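Local coordinates for protein alpha-acetolactate decarboxylase (Bacillus subtilis subsp. subtilis str. 168, PDB 5XNE) that converts (2S)-2-acetolactate into (R)-acetoin with release of carbon dioxide, a step on the way from pyruvate to (R,R)-butane-2,3-diol, at residues L24-I27 and P28-G31; H175-D178 and E179-S183. All coordinates share one frame; numbering follows the deposited sequence.

Contact 1. Residues L24-I27 and P28-G31; sequences LSEI and PKYG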
ATOM      1  N   LEU B  24      19.435  -9.641   2.562  1.00 10.23           N
ATOM      2  CA  LEU B  24      19.535  -9.704   1.102  1.00 11.06           C
ATOM      3  C   LEU B  24      19.833 -11.130   0.613  1.00 12.19           C
ATOM      4  O   LEU B  24      19.716 -11.419  -0.578  1.00 11.64           O
ATOM      5  CB  LEU B  24      20.581  -8.697   0.571  1.00 12.87           C
ATOM      6  CG  LEU B  24      20.201  -7.204   0.771  1.00 15.41           C
ATOM      7  CD1 LEU B  24      20.908  -6.161  -0.128  1.00  1.61           C
ATOM      8  CD2 LEU B  24      18.738  -7.011   0.607  1.00 18.88           C
ATOM      9  N   SER B  25      20.162 -12.040   1.524  1.00 11.61           N
ATOM     10  CA  SER B  25      20.237 -13.442   1.131  1.00 14.05           C
ATOM     11  C   SER B  25      18.891 -13.927   0.582  1.00 14.54           C
ATOM     12  O   SER B  25      18.829 -14.909  -0.154  1.00 15.51           O
ATOM     13  CB  SER B  25      20.660 -14.313   2.313  1.00 18.71           C
ATOM     14  OG  SER B  25      19.602 -14.409   3.247  1.00 30.08           O
ATOM     15  N   GLU B  26      17.808 -13.246   0.934  1.00 11.61           N
ATOM     16  CA  GLU B  26      16.506 -13.711   0.504  1.00 13.73           C
ATOM     17  C   GLU B  26      15.986 -13.005  -0.739  1.00 10.71           C
ATOM     18  O   GLU B  26      14.883 -13.300  -1.195  1.00 11.61           O
ATOM     19  CB  GLU B  26      15.524 -13.587   1.653  1.00 14.62           C
ATOM     20  CG  GLU B  26      15.803 -14.691   2.682  1.00 17.15           C
ATOM     21  CD  GLU B  26      15.474 -14.244   4.052  1.00 27.07           C
ATOM     22  OE1 GLU B  26      14.530 -13.445   4.166  1.00 24.42           O
ATOM     23  OE2 GLU B  26      16.148 -14.686   5.011  1.00 38.93           O
ATOM     24  N   ILE B  27      16.787 -12.109  -1.310  1.00 10.20           N
ATOM     25  CA  ILE B  27      16.408 -11.487  -2.585  1.00 10.07           C
ATOM     26  C   ILE B  27      15.928 -12.500  -3.649  1.00  9.28           C
ATOM     27  O   ILE B  27      14.877 -12.289  -4.237  1.00 10.72           O
ATOM     28  CB  ILE B  27      17.568 -10.637  -3.158  1.00  7.72           C
ATOM     29  CG1 ILE B  27      17.726  -9.348  -2.340  1.00  9.87           C
ATOM     30  CG2 ILE B  27      17.330 -10.320  -4.648  1.00 11.62           C
ATOM     31  CD1 ILE B  27      18.867  -8.468  -2.790  1.00 14.11           C
ATOM     32  N   PRO B  28      16.655 -13.622  -3.859  1.00 10.54           N
ATOM     33  CA  PRO B  28      16.182 -14.519  -4.923  1.00 11.13           C
ATOM     34  C   PRO B  28      14.797 -15.131  -4.703  1.00 12.57           C
ATOM     35  O   PRO B  28      14.218 -15.645  -5.662  1.00 13.42           O
ATOM     36  CB  PRO B  28      17.245 -15.627  -4.944  1.00 12.80           C
ATOM     37  CG  PRO B  28      18.451 -15.016  -4.368  1.00 12.48           C
ATOM     38  CD  PRO B  28      17.954 -14.066  -3.317  1.00 12.69           C
ATOM     39  N   LYS B  29      14.266 -15.082  -3.483  1.00  9.45           N
ATOM     40  CA  LYS B  29      12.908 -15.543  -3.234  1.00 12.27           C
ATOM     41  C   LYS B  29      11.850 -14.580  -3.767  1.00 11.35           C
ATOM     42  O   LYS B  29      10.699 -14.972  -3.962  1.00 13.34           O
ATOM     43  CB  LYS B  29      12.663 -15.746  -1.728  1.00 12.88           C
ATOM     44  CG  LYS B  29      13.648 -16.680  -1.040  1.00 18.47           C
ATOM     45  CD  LYS B  29      13.281 -16.844   0.444  1.00 22.64           C
ATOM     46  CE  LYS B  29      14.142 -17.910   1.120  1.00 28.02           C
ATOM     47  NZ  LYS B  29      15.607 -17.612   1.038  1.00 27.38           N
ATOM     48  N   TYR B  30      12.231 -13.315  -3.964  1.00  9.41           N
ATOM     49  CA  TYR B  30      11.245 -12.259  -4.212  1.00  9.18           C
ATOM     50  C   TYR B  30      11.446 -11.493  -5.505  1.00  8.29           C
ATOM     51  O   TYR B  30      10.552 -10.765  -5.936  1.00 10.20           O
ATOM     52  CB  TYR B  30      11.239 -11.262  -3.045  1.00  9.23           C
ATOM     53  CG  TYR B  30      10.881 -11.908  -1.743  1.00 11.32           C
ATOM     54  CD1 TYR B  30       9.606 -12.432  -1.542  1.00 12.77           C
ATOM     55  CD2 TYR B  30      11.813 -12.005  -0.718  1.00 12.23           C
ATOM     56  CE1 TYR B  30       9.263 -13.036  -0.346  1.00 14.98           C
ATOM     57  CE2 TYR B  30      11.485 -12.600   0.480  1.00 14.57           C
ATOM     58  CZ  TYR B  30      10.212 -13.115   0.660  1.00 16.38           C
ATOM     59  OH  TYR B  30       9.881 -13.710   1.856  1.00 34.11           O
ATOM     60  N   GLY B  31      12.612 -11.631  -6.127  1.00  8.25           N
ATOM     61  CA  GLY B  31      12.800 -10.976  -7.399  1.00  7.46           C
ATOM     62  C   GLY B  31      14.187 -11.136  -7.967  1.00  7.44           C
ATOM     63  O   GLY B  31      15.102 -11.623  -7.298  1.00  9.30           O
TER
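Glu-26 and Ile-27 offer their backbone carbonyls to the three residues that follow Pro-28, in a 3-10 turn that runs on into a short, weakly bonded helix. The example shows how a short helix holding a proline, which has no N-H, shares its remaining amides among two carbonyls. The N-H of Ile-27 is used within the first turn, Ile-27 N bonding to Leu-24 O at 3.1 Å. Leu-24 is also backbone-bonded to Asp-68. Pro-28 has no hydrogen to give; Pro-28 CD sits 3.4 Å from Ser-25 O, where a turn would otherwise bring a donor. The next amide, Lys-29 N, returns to Glu-26 O at 3.0 Å.

Ile-27 O is doubly gripped. Tyr-30 N reaches it at 2.9 Å with a fairly straight N-H (164°), from above the carbonyl plane, while Gly-31 N meets it at 3.0 Å almost head-on to the C=O bond. The first is a bond of 3-10 spacing and the second of alpha spacing, and beyond it Gly-31 leaves helical geometry.

Among the side chains, Lys-29 folds back over Glu-26. Its chain is extended until a bend at chi4 (58°) brings Lys-29 NZ to 3.4 Å from Glu-26 CG. The ammonium thus lies against the methylene, with Glu-26 OE2 still 5.0 Å from Lys-29 NZ; any attraction between the charges acts across that gap. Tyr-30 stacks its ring on Tyr-5 and also touches Phe-22 of strand 22-23, while the Leu-24 side chain packs on Phe-38 and Val-64, tying the turn to the surrounding fold. Across the peptide bond that joins them, Ile-27 CB lies 3.5 Å from Pro-28 CD, a closeness the linkage itself imposes.

Contact 2. Residues H175-D178 and E179-S183; sequences HFID and EGRNS. With ZN (zinc ion), chain D.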
ATOM      1  N   HIS B 175      17.353   4.113 -10.246  1.00  6.34           N
ATOM      2  CA  HIS B 175      18.771   4.081  -9.909  1.00  7.05           C
ATOM      3  C   HIS B 175      19.583   3.803 -11.179  1.00  8.20           C
ATOM      4  O   HIS B 175      19.018   3.409 -12.191  1.00  7.14           O
ATOM      5  CB  HIS B 175      19.057   3.027  -8.836  1.00  7.70           C
ATOM      6  CG  HIS B 175      18.567   3.398  -7.466  1.00  6.89           C
ATOM      7  ND1 HIS B 175      18.887   2.675  -6.343  1.00  8.09           N
ATOM      8  CD2 HIS B 175      17.778   4.421  -7.045  1.00  7.61           C
ATOM      9  CE1 HIS B 175      18.322   3.229  -5.280  1.00  7.20           C
ATOM     10  NE2 HIS B 175      17.643   4.288  -5.680  1.00  7.14           N
ATOM     11  N   PHE B 176      20.895   4.009 -11.108  1.00  7.95           N
ATOM     12  CA  PHE B 176      21.778   3.837 -12.261  1.00  9.39           C
ATOM     13  C   PHE B 176      23.058   3.107 -11.868  1.00  9.40           C
ATOM     14  O   PHE B 176      23.590   3.332 -10.785  1.00  9.43           O
ATOM     15  CB  PHE B 176      22.118   5.209 -12.860  1.00  9.37           C
ATOM     16  CG  PHE B 176      23.234   5.174 -13.872  1.00 10.89           C
ATOM     17  CD1 PHE B 176      23.010   4.678 -15.149  1.00 12.17           C
ATOM     18  CD2 PHE B 176      24.495   5.642 -13.545  1.00 12.74           C
ATOM     19  CE1 PHE B 176      24.053   4.652 -16.095  1.00 14.80           C
ATOM     20  CE2 PHE B 176      25.540   5.615 -14.480  1.00 15.35           C
ATOM     21  CZ  PHE B 176      25.311   5.125 -15.746  1.00 13.01           C
ATOM     22  N   ILE B 177      23.539   2.229 -12.748  1.00  8.21           N
ATOM     23  CA  ILE B 177      24.883   1.668 -12.601  1.00  8.78           C
ATOM     24  C   ILE B 177      25.542   1.629 -13.984  1.00 10.82           C
ATOM     25  O   ILE B 177      24.889   1.344 -14.993  1.00  9.93           O
ATOM     26  CB  ILE B 177      24.849   0.262 -11.938  1.00  9.26           C
ATOM     27  CG1 ILE B 177      26.268  -0.193 -11.568  1.00 13.28           C
ATOM     28  CG2 ILE B 177      24.132  -0.749 -12.815  1.00 11.70           C
ATOM     29  CD1 ILE B 177      26.306  -1.374 -10.597  1.00 13.02           C
ATOM     30  N   ASP B 178      26.828   1.948 -14.037  1.00 11.88           N
ATOM     31  CA  ASP B 178      27.508   1.954 -15.328  1.00 16.17           C
ATOM     32  C   ASP B 178      27.875   0.536 -15.766  1.00 16.01           C
ATOM     33  O   ASP B 178      27.817  -0.417 -14.984  1.00 13.67           O
ATOM     34  CB  ASP B 178      28.750   2.849 -15.285  1.00 14.97           C
ATOM     35  CG  ASP B 178      29.901   2.219 -14.531  1.00 20.30           C
ATOM     36  OD1 ASP B 178      29.705   1.719 -13.404  1.00 18.26           O
ATOM     37  OD2 ASP B 178      31.019   2.207 -15.087  1.00 26.40           O
ATOM     38  N   GLU B 179      28.239   0.382 -17.036  1.00 18.39           N
ATOM     39  CA  GLU B 179      28.527  -0.952 -17.554  1.00 23.51           C
ATOM     40  C   GLU B 179      29.748  -1.566 -16.862  1.00 18.29           C
ATOM     41  O   GLU B 179      29.834  -2.782 -16.711  1.00 23.35           O
ATOM     42  CB  GLU B 179      28.735  -0.921 -19.069  1.00 24.20           C
ATOM     43  CG  GLU B 179      28.753  -2.316 -19.693  1.00 31.52           C
ATOM     44  CD  GLU B 179      27.380  -2.759 -20.190  1.00 35.31           C
ATOM     45  OE1 GLU B 179      26.403  -1.996 -20.011  1.00 31.80           O
ATOM     46  OE2 GLU B 179      27.272  -3.876 -20.746  1.00 36.70           O
ATOM     47  N   GLY B 180      30.668  -0.718 -16.410  1.00 20.11           N
ATOM     48  CA  GLY B 180      31.836  -1.183 -15.681  1.00 24.77           C
ATOM     49  C   GLY B 180      31.552  -1.604 -14.246  1.00 23.76           C
ATOM     50  O   GLY B 180      32.444  -2.075 -13.547  1.00 24.70           O
ATOM     51  N   ARG B 181      30.304  -1.431 -13.815  1.00 19.52           N
ATOM     52  CA  ARG B 181      29.871  -1.788 -12.463  1.00 21.60           C
ATOM     53  C   ARG B 181      30.741  -1.158 -11.364  1.00 19.70           C
ATOM     54  O   ARG B 181      31.190  -1.851 -10.455  1.00 22.33           O
ATOM     55  CB  ARG B 181      29.846  -3.314 -12.283  1.00 18.75           C
ATOM     56  CG  ARG B 181      28.974  -4.072 -13.275  1.00 18.81           C
ATOM     57  CD  ARG B 181      27.504  -3.685 -13.157  1.00 16.55           C
ATOM     58  NE  ARG B 181      26.642  -4.515 -13.993  1.00 14.14           N
ATOM     59  CZ  ARG B 181      26.017  -4.089 -15.088  1.00 13.71           C
ATOM     60  NH1 ARG B 181      26.145  -2.831 -15.499  1.00 14.75           N
ATOM     61  NH2 ARG B 181      25.258  -4.927 -15.775  1.00 15.39           N
ATOM     62  N   ASN B 182      30.960   0.150 -11.440  1.00 19.37           N
ATOM     63  CA  ASN B 182      31.635   0.866 -10.360  1.00 21.79           C
ATOM     64  C   ASN B 182      30.834   2.032  -9.806  1.00 21.38           C
ATOM     65  O   ASN B 182      30.875   2.329  -8.607  1.00 25.11           O
ATOM     66  CB  ASN B 182      32.990   1.385 -10.835  1.00 25.50           C
ATOM     67  CG  ASN B 182      33.950   0.268 -11.168  1.00 26.36           C
ATOM     68  OD1 ASN B 182      34.351  -0.498 -10.291  1.00 27.74           O
ATOM     69  ND2 ASN B 182      34.329   0.170 -12.437  1.00 24.30           N
ATOM     70  N   SER B 183      30.102   2.697 -10.686  1.00 17.87           N
ATOM     71  CA  SER B 183      29.555   4.001 -10.357  1.00 18.37           C
ATOM     72  C   SER B 183      28.076   4.058 -10.650  1.00 15.67           C
ATOM     73  O   SER B 183      27.564   3.270 -11.448  1.00 13.69           O
ATOM     74  CB  SER B 183      30.273   5.101 -11.148  1.00 21.52           C
ATOM     75  OG  SER B 183      31.656   5.159 -10.827  1.00 26.76           O
TER
HETATM   76 ZN    ZN D 301      16.473   5.664  -4.357  1.00 16.43          ZN
HETATM   77  O   HOH W   1      33.392   2.329 -14.114  1.00 24.49           O
HETATM   78  O   HOH W   2      15.580   6.646  -2.456  1.00 19.92           O
HETATM   79  O   HOH W   3      16.121   4.062  -2.840  1.00 15.45           O
HETATM   80  O   HOH W   4      18.147   6.033  -2.831  1.00 15.72           O
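Asp-178 ends the strand 171-178 and opens a type I beta turn to Arg-181, within the loop of a beta hairpin whose second arm is strand 184-192. Arg-181 N closes the turn on Asp-178 O at 2.9 Å. Arg-181 itself adopts left-handed helical angles, and two residues on, Ser-183 O accepts from Asp-178 N at 3.0 Å.

The Asp-178 carboxylate organises the loop. With CG held between the backbone N and the carbonyl carbon (chi1 75°), Asp-178 OD1 takes two amides: Asn-182 N at 2.8 Å on its syn lone pair, and Ser-183 N at 2.9 Å from above the carboxylate plane. Asp-178 OD2 gets a weak bond from Gly-180 N and one from a water that in turn accepts from Asn-182 ND2. The Arg-181 side chain doubles back, so that Arg-181 NH1 donates in its guanidinium plane to Asp-178 O at 3.0 Å, on the face of that carbonyl opposite the turn amide. Arg-181 CD rests 3.7 Å from Ile-177 CD1, the two chains crossing at about a right angle.

At the other end of the strand segment, His-175 NE2 binds the zinc ion at 2.2 Å, while ND1 is hydrogen-bonded to Leu-45 O. His-173, His-186 and three waters complete the sphere. Held by zinc at NE2 and by a hydrogen bond at ND1, the ring has its rotation fixed, and the waters mark coordination sites that a substrate could plausibly take over.

Overall arrangement
Contact 1 and contact 2 lie well apart, their centres about 21 Å from each other and their nearest atoms about 11 Å, without touching. Their relation to the zinc ion differs. Contact 2 supplies a ligand, His-175, from within strand 171-178, yet its carboxylate-centred loop is remote from the metal, with Asp-178 OD1 16.5 Å from ZN. Contact 1 gives no ligand; the side chain of Leu-24 stays about 13 Å from the zinc. The paired strands 33-37 and 44-48 give an indirect link: Leu-24 packs on Phe-38, just past the first, and Ile-177 on Ile-46 and Phe-48 of the second.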